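Local coordinates for response regulator CheY-like protein (Mesorhizobium loti, PDB 3SNK), which forms the CheY-like receiver-type domain of a longer pilus assembly protein, which as a whole probably binds and hydrolyses ATP, at residues K13-A18 with P60-L65; L19-P24 with I64-G69; I91-E96 with L114-D119. All blocks are in the same frame, centred on the assembly; numbering follows the deposited sequence.

Interaction 1 of 3, residues K13-A18 with P60-L65; sequences KRKQVA and PGIVIL. With SO4 (sulfate ion), chain B.
Gln16 O is gripped by two successive backbone N-H groups, those of Gly61 and Ile62. Ile62 N donates at 3.3 Å to Gln16 O from within the carbonyl plane, whereas Gly61 N reaches Gln16 O at 3.0 Å from above that plane, 38° out of it. Beyond this shared acceptor the pairing becomes regular: Ala18 N donates to Ile62 O at 2.9 Å, and Ile64 N to Ala18 O at 2.8 Å. The two strands run parallel, their axes 22° apart, with Val17 opposite Ile62 and Ala18 opposite Val63.

Gly61 lets Lys15 lie close. The lysine's CG is anti to the backbone N (chi1 -166°), and the extended chain beyond it passes over Gly61 CA and crosses the end of Ile62 at about a right angle, CD resting 3.8 Å from Ile62 CD1. On the face bearing Val17 and Ile62, Val17 CG1 meets Ile64 CD1 at 3.9 Å; both side chains also touch Leu34 of helix 24-36, which packs on this face. On the other face Ala18 CB lies 4.3 Å from Val63 CG2, and Trp85 lies against the valine.

At the N-terminal end of strand 15-20, the amide of Gln16 turns toward the loop before Pro60, where OE1 takes a hydrogen bond from Arg59 N. Arg14, in the exposed lead-in to the strand, uses an edge of its guanidinium: NH2 bonds O3 of a sulfate ion, probably from the crystallisation liquor, at 2.9 Å. Strand 15-20 also pairs with strand 40-45 along its other edge, so this contact joins the first and third strands of the parallel 2-1-3-4-5 sheet that marks the CheY-like receiver fold.

Interaction 2 of 3, residues L19-P24 with I64-G69; sequences LFSSDP and ILDLGG
Ser21 OG donates a short hydrogen bond to Asp66 OD2, 2.5 Å long, on the carboxylate's anti lone pair, the one away from OD1. The pair sits at the C-terminal edge of the parallel sheet, where receiver domains of the CheY type keep their acidic pocket, and Asp66, near the C-terminal end of the third strand, is probably the counterpart of the phosphoacceptor aspartate of that family. Ser21 has its OG anti to the backbone N (chi1 -177°), which sets it facing Asp66; the same oxygen accepts from Asp23 N at 3.1 Å, closing an ST turn. One hydroxyl thus ties the carboxylate to the loop that leads into helix 24-36.

Asp23 brings a second carboxylate near, its OD2 4.4 Å from Asp66 OD2. Lys116 forms salt bridges to both oxygens and so joins the two side chains, while Asp23 OD1 caps the helix by accepting from Phe26 N.

Farther back along the strands the backbones hold the register, Phe20 N bonding to Ile64 O at 2.9 Å and Asp66 N to Phe20 O at 2.8 Å. Leu19 CD1 lies against the CB and CG2 of Ile64, with Phe26 of the helix next to the leucine. On the opposite face, where the Phe20 ring meets the ring of Trp85, Phe20 CB touches Leu65 CD1 at 3.8 Å.

Interaction 3 of 3, residues I91-E96 with L114-D119; sequences IAVSDE and LHKPLD
Val93 is packed tightly against three residues of 114-119. Leu118 CD2 touches both of its methyls, coming to 3.8 Å from Val93 CG2; Val93 CG1 also meets Lys116 CG at 3.8 Å, and CG2 lies somewhat farther off against Leu114 CB. The lysine and Leu118 side chains both cross the valine at about a right angle. Two residues earlier on the strand, Ile91 CG2 presses on Leu114 CD1 at 3.6 Å. Phe26 of helix 24-36 packs on Val93, Lys116 and Leu118, and helix 120-129 reaches Ile91 and Leu114.

The backbones form the last parallel pair of the sheet, the two strands of a beta-alpha-beta unit connected through helix 99-107. Leu114 N bonds to Ala92 O at 2.7 Å and Ser94 N to Leu114 O at 3.0 Å. Leu114 O, already holding Ser94 N, also takes a bond from a water that donates to Ser94 OG. A cis peptide follows Lys116, before Pro117, as is characteristic of the lysine-proline pair in receiver domains; the extended lysine chain leads its NZ away to the carboxylates of Asp23 and Asp66.

Toward the C-terminal ends of the strands the contact slackens. Lys116 N still donates to Ser94 O, but at 3.3 Å and from 41° above the carbonyl plane. The exposed His115 ring sets an edge, CE1, against Glu96 N at 3.6 Å.

In the fold
All three contacts belong to one parallel sheet. Interactions 1 and 2 are successive pieces of the same pairing, strand 15-20 with strand 62-68; their centres lie about 15 Å apart, and Ile64 and Leu65 are common to both. Interaction 3 comes later in the chain and adds strands 90-94 and 112-115, of which 90-94 borders 62-68 through backbone bonds of Val63, Leu65 and Leu67 to Ile91 and Val93. It is about 18 Å from interaction 1 but only about 9 Å, centre to centre, from interaction 2. There, at the C-terminal ends of the strands, Lys116 meets the acidic residues of interaction 2, at the place where receiver domains have their phosphorylation site.

Interaction 1 of 3, residues K13-A18 with P60-L65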
# COMPACT_ATOMS: atom_id res chain seq x y z
N LYS A 13 15.10 0.73 14.12
CA LYS A 13 15.75 -0.50 13.66
C LYS A 13 14.86 -1.19 12.61
O LYS A 13 15.29 -1.32 11.46
CB LYS A 13 16.07 -1.45 14.83
N ARG A 14 13.62 -1.60 12.99
CA ARG A 14 12.65 -2.22 12.08
C ARG A 14 12.10 -1.20 11.07
O ARG A 14 11.86 -0.04 11.43
CB ARG A 14 11.49 -2.86 12.86
CG ARG A 14 11.86 -4.19 13.52
CD ARG A 14 10.73 -4.77 14.36
NE ARG A 14 10.46 -3.97 15.56
CZ ARG A 14 9.77 -4.40 16.61
NH1 ARG A 14 9.30 -5.64 16.64
NH2 ARG A 14 9.57 -3.60 17.65
N LYS A 15 11.91 -1.64 9.82
CA LYS A 15 11.39 -0.79 8.75
C LYS A 15 9.88 -0.65 8.88
O LYS A 15 9.14 -1.63 8.73
CB LYS A 15 11.76 -1.35 7.37
CG LYS A 15 11.53 -0.36 6.24
CD LYS A 15 11.90 -0.96 4.91
CE LYS A 15 12.30 0.10 3.93
NZ LYS A 15 12.81 -0.50 2.68
N GLN A 16 9.42 0.58 9.12
CA GLN A 16 8.00 0.89 9.24
C GLN A 16 7.27 0.64 7.93
O GLN A 16 7.75 0.99 6.85
CB GLN A 16 7.78 2.34 9.72
CG GLN A 16 7.99 2.50 11.23
CD GLN A 16 8.16 3.95 11.67
OE1 GLN A 16 7.42 4.86 11.28
NE2 GLN A 16 9.14 4.18 12.54
N VAL A 17 6.13 -0.01 8.03
CA VAL A 17 5.24 -0.38 6.94
C VAL A 17 3.85 0.16 7.30
O VAL A 17 3.31 -0.17 8.38
CB VAL A 17 5.23 -1.91 6.63
CG1 VAL A 17 4.32 -2.24 5.45
CG2 VAL A 17 6.64 -2.46 6.39
N ALA A 18 3.31 1.04 6.45
CA ALA A 18 1.94 1.53 6.62
C ALA A 18 1.07 0.75 5.64
O ALA A 18 1.36 0.71 4.46
CB ALA A 18 1.87 3.04 6.38
N PRO A 60 7.80 6.58 7.69
CA PRO A 60 7.43 5.45 6.80
C PRO A 60 8.58 4.97 5.91
O PRO A 60 9.43 5.74 5.49
CB PRO A 60 6.27 5.99 5.96
CG PRO A 60 6.46 7.50 5.98
CD PRO A 60 7.06 7.81 7.34
N GLY A 61 8.60 3.66 5.70
CA GLY A 61 9.55 2.99 4.85
C GLY A 61 8.86 2.56 3.58
O GLY A 61 9.35 2.83 2.49
N ILE A 62 7.70 1.90 3.72
CA ILE A 62 6.88 1.36 2.63
C ILE A 62 5.43 1.56 2.95
O ILE A 62 5.02 1.37 4.09
CB ILE A 62 7.14 -0.18 2.41
CG1 ILE A 62 8.59 -0.48 2.07
CG2 ILE A 62 6.20 -0.80 1.36
CD1 ILE A 62 9.03 -1.81 2.61
N VAL A 63 4.63 1.85 1.92
CA VAL A 63 3.18 1.93 2.01
C VAL A 63 2.59 0.79 1.19
O VAL A 63 3.05 0.52 0.07
CB VAL A 63 2.64 3.31 1.55
CG1 VAL A 63 1.12 3.31 1.42
CG2 VAL A 63 3.07 4.39 2.52
N ILE A 64 1.58 0.11 1.72
CA ILE A 64 0.85 -0.93 1.00
C ILE A 64 -0.57 -0.44 0.91
O ILE A 64 -1.24 -0.20 1.93
CB ILE A 64 0.97 -2.35 1.56
CG1 ILE A 64 2.45 -2.79 1.57
CG2 ILE A 64 0.11 -3.33 0.74
CD1 ILE A 64 2.75 -4.01 2.38
N LEU A 65 -1.01 -0.21 -0.32
CA LEU A 65 -2.33 0.36 -0.50
C LEU A 65 -3.24 -0.64 -1.22
O LEU A 65 -2.98 -1.02 -2.36
CB LEU A 65 -2.25 1.71 -1.22
CG LEU A 65 -3.56 2.44 -1.54
CD1 LEU A 65 -4.30 2.87 -0.26
CD2 LEU A 65 -3.29 3.64 -2.43
S SO4 B . 7.67 -5.14 20.96
O1 SO4 B . 7.96 -6.52 20.56
O2 SO4 B . 7.85 -4.99 22.41
O3 SO4 B . 8.58 -4.23 20.27
O4 SO4 B . 6.29 -4.83 20.61

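Interaction 2 of 3, residues L19-P24 with I64-G69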
# COMPACT_ATOMS: atom_id res chain seq x y z
N LEU A 19 0.09 0.02 6.17
CA LEU A 19 -0.84 -0.78 5.38
C LEU A 19 -2.24 -0.15 5.45
O LEU A 19 -2.71 0.19 6.55
CB LEU A 19 -0.82 -2.22 5.95
CG LEU A 19 -1.82 -3.24 5.41
CD1 LEU A 19 -1.59 -3.54 3.97
CD2 LEU A 19 -1.73 -4.54 6.20
N PHE A 20 -2.88 0.04 4.28
CA PHE A 20 -4.21 0.66 4.14
C PHE A 20 -5.08 -0.28 3.36
O PHE A 20 -4.71 -0.66 2.26
CB PHE A 20 -4.14 2.05 3.44
CG PHE A 20 -3.28 3.04 4.18
CD1 PHE A 20 -3.77 3.72 5.29
CD2 PHE A 20 -1.96 3.24 3.82
CE1 PHE A 20 -2.95 4.55 6.04
CE2 PHE A 20 -1.15 4.13 4.52
CZ PHE A 20 -1.65 4.77 5.64
N SER A 21 -6.21 -0.71 3.96
CA SER A 21 -7.13 -1.69 3.36
C SER A 21 -8.49 -1.69 4.04
O SER A 21 -8.55 -1.51 5.25
CB SER A 21 -6.54 -3.09 3.47
OG SER A 21 -7.36 -4.07 2.85
N SER A 22 -9.57 -1.95 3.28
CA SER A 22 -10.91 -2.09 3.86
C SER A 22 -11.31 -3.60 3.86
O SER A 22 -12.44 -3.94 4.21
CB SER A 22 -11.93 -1.24 3.11
OG SER A 22 -11.79 0.15 3.38
N ASP A 23 -10.35 -4.48 3.51
CA ASP A 23 -10.55 -5.93 3.45
C ASP A 23 -9.94 -6.58 4.71
O ASP A 23 -8.72 -6.66 4.81
CB ASP A 23 -9.95 -6.51 2.15
CG ASP A 23 -9.90 -8.03 2.00
OD1 ASP A 23 -10.12 -8.74 3.00
OD2 ASP A 23 -9.53 -8.50 0.91
N PRO A 24 -10.78 -7.10 5.64
CA PRO A 24 -10.23 -7.69 6.87
C PRO A 24 -9.33 -8.91 6.66
O PRO A 24 -8.46 -9.14 7.50
CB PRO A 24 -11.47 -8.08 7.67
CG PRO A 24 -12.59 -8.07 6.71
CD PRO A 24 -12.25 -7.06 5.67
N ILE A 64 1.58 0.11 1.72
CA ILE A 64 0.85 -0.93 1.00
C ILE A 64 -0.57 -0.44 0.91
O ILE A 64 -1.24 -0.20 1.93
CB ILE A 64 0.97 -2.35 1.56
CG1 ILE A 64 2.45 -2.79 1.57
CG2 ILE A 64 0.11 -3.33 0.74
CD1 ILE A 64 2.75 -4.01 2.38
N LEU A 65 -1.01 -0.21 -0.32
CA LEU A 65 -2.33 0.36 -0.50
C LEU A 65 -3.24 -0.64 -1.22
O LEU A 65 -2.98 -1.02 -2.36
CB LEU A 65 -2.25 1.71 -1.22
CG LEU A 65 -3.56 2.44 -1.54
CD1 LEU A 65 -4.30 2.87 -0.26
CD2 LEU A 65 -3.29 3.64 -2.43
N ASP A 66 -4.25 -1.12 -0.50
CA ASP A 66 -5.25 -2.03 -1.07
C ASP A 66 -6.36 -1.18 -1.66
O ASP A 66 -7.18 -0.64 -0.92
CB ASP A 66 -5.80 -2.99 -0.00
CG ASP A 66 -6.90 -3.94 -0.48
OD1 ASP A 66 -7.06 -4.10 -1.72
OD2 ASP A 66 -7.56 -4.58 0.39
N LEU A 67 -6.37 -1.07 -2.99
CA LEU A 67 -7.35 -0.29 -3.74
C LEU A 67 -8.66 -1.05 -3.97
O LEU A 67 -9.69 -0.43 -4.21
CB LEU A 67 -6.74 0.11 -5.09
CG LEU A 67 -5.57 1.09 -5.00
CD1 LEU A 67 -4.73 1.03 -6.22
CD2 LEU A 67 -6.09 2.51 -4.76
N GLY A 68 -8.61 -2.38 -3.89
CA GLY A 68 -9.76 -3.26 -4.11
C GLY A 68 -10.29 -3.09 -5.52
O GLY A 68 -9.52 -3.16 -6.48
N GLY A 69 -11.58 -2.75 -5.62
CA GLY A 69 -12.23 -2.43 -6.89
C GLY A 69 -11.77 -1.11 -7.51
O GLY A 69 -12.17 -0.79 -8.64
O HOH W 1 -9.92 -2.96 0.22

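Interaction 3 of 3, residues I91-E96 with L114-D119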
# COMPACT_ATOMS: atom_id res chain seq x y z
N ILE A 91 3.24 0.06 -2.69
CA ILE A 91 2.86 -1.23 -3.29
C ILE A 91 1.37 -1.18 -3.44
O ILE A 91 0.66 -0.98 -2.45
CB ILE A 91 3.37 -2.47 -2.50
CG1 ILE A 91 4.91 -2.50 -2.54
CG2 ILE A 91 2.79 -3.77 -3.09
CD1 ILE A 91 5.56 -3.37 -1.43
N ALA A 92 0.90 -1.27 -4.69
CA ALA A 92 -0.54 -1.21 -4.94
C ALA A 92 -1.10 -2.61 -5.13
O ALA A 92 -0.52 -3.42 -5.85
CB ALA A 92 -0.85 -0.35 -6.15
N VAL A 93 -2.22 -2.89 -4.45
CA VAL A 93 -2.94 -4.14 -4.55
C VAL A 93 -4.33 -3.78 -5.01
O VAL A 93 -5.00 -2.92 -4.43
CB VAL A 93 -2.94 -4.99 -3.24
CG1 VAL A 93 -3.56 -6.37 -3.48
CG2 VAL A 93 -1.54 -5.13 -2.67
N SER A 94 -4.78 -4.42 -6.09
CA SER A 94 -6.12 -4.17 -6.58
C SER A 94 -6.65 -5.38 -7.30
O SER A 94 -5.89 -6.29 -7.64
CB SER A 94 -6.11 -2.97 -7.53
OG SER A 94 -5.59 -3.32 -8.81
N ASP A 95 -7.95 -5.35 -7.58
CA ASP A 95 -8.60 -6.32 -8.46
C ASP A 95 -8.39 -5.72 -9.86
O ASP A 95 -7.56 -4.82 -9.99
CB ASP A 95 -10.08 -6.49 -8.06
CG ASP A 95 -10.26 -7.19 -6.73
OD1 ASP A 95 -9.96 -8.42 -6.65
OD2 ASP A 95 -10.71 -6.53 -5.77
N GLU A 96 -9.10 -6.17 -10.89
CA GLU A 96 -8.92 -5.58 -12.22
C GLU A 96 -9.43 -4.15 -12.24
O GLU A 96 -10.42 -3.83 -11.57
CB GLU A 96 -9.62 -6.41 -13.31
CG GLU A 96 -8.97 -6.26 -14.68
CD GLU A 96 -9.90 -6.38 -15.87
OE1 GLU A 96 -10.51 -7.46 -16.04
OE2 GLU A 96 -9.99 -5.41 -16.65
N LEU A 114 0.17 -5.43 -7.52
CA LEU A 114 -0.19 -6.81 -7.21
C LEU A 114 -1.68 -7.01 -7.38
O LEU A 114 -2.47 -6.11 -7.10
CB LEU A 114 0.27 -7.18 -5.79
CG LEU A 114 1.77 -6.89 -5.48
CD1 LEU A 114 2.09 -7.15 -4.01
CD2 LEU A 114 2.72 -7.72 -6.37
N HIS A 115 -2.06 -8.17 -7.93
CA HIS A 115 -3.44 -8.54 -8.23
C HIS A 115 -3.94 -9.56 -7.21
O HIS A 115 -3.26 -10.54 -6.93
CB HIS A 115 -3.51 -9.09 -9.68
CG HIS A 115 -4.89 -9.39 -10.19
ND1 HIS A 115 -5.78 -8.37 -10.52
CD2 HIS A 115 -5.47 -10.58 -10.47
CE1 HIS A 115 -6.88 -8.98 -10.95
NE2 HIS A 115 -6.74 -10.31 -10.93
N LYS A 116 -5.14 -9.31 -6.64
CA LYS A 116 -5.80 -10.14 -5.63
C LYS A 116 -6.39 -11.43 -6.23
O LYS A 116 -7.00 -11.37 -7.31
CB LYS A 116 -6.91 -9.35 -4.93
CG LYS A 116 -6.53 -8.79 -3.58
CD LYS A 116 -7.73 -8.10 -2.94
CE LYS A 116 -7.43 -7.50 -1.60
NZ LYS A 116 -8.63 -6.83 -1.03
N PRO A 117 -6.27 -12.62 -5.57
CA PRO A 117 -5.59 -12.88 -4.28
C PRO A 117 -4.07 -12.92 -4.45
O PRO A 117 -3.57 -13.61 -5.35
CB PRO A 117 -6.17 -14.24 -3.86
CG PRO A 117 -6.49 -14.94 -5.14
CD PRO A 117 -6.85 -13.86 -6.14
N LEU A 118 -3.34 -12.15 -3.64
CA LEU A 118 -1.88 -12.15 -3.80
C LEU A 118 -1.27 -13.37 -3.14
O LEU A 118 -1.71 -13.79 -2.08
CB LEU A 118 -1.17 -10.86 -3.33
CG LEU A 118 -1.49 -10.22 -1.96
CD1 LEU A 118 -0.86 -10.99 -0.79
CD2 LEU A 118 -0.92 -8.82 -1.91
N ASP A 119 -0.26 -13.96 -3.81
CA ASP A 119 0.47 -15.09 -3.27
C ASP A 119 1.53 -14.54 -2.30
O ASP A 119 1.86 -13.35 -2.36
CB ASP A 119 1.09 -15.97 -4.38
CG ASP A 119 1.91 -15.23 -5.43
OD1 ASP A 119 1.34 -14.33 -6.10
OD2 ASP A 119 3.09 -15.58 -5.62
O HOH W 2 -2.63 -3.52 -8.57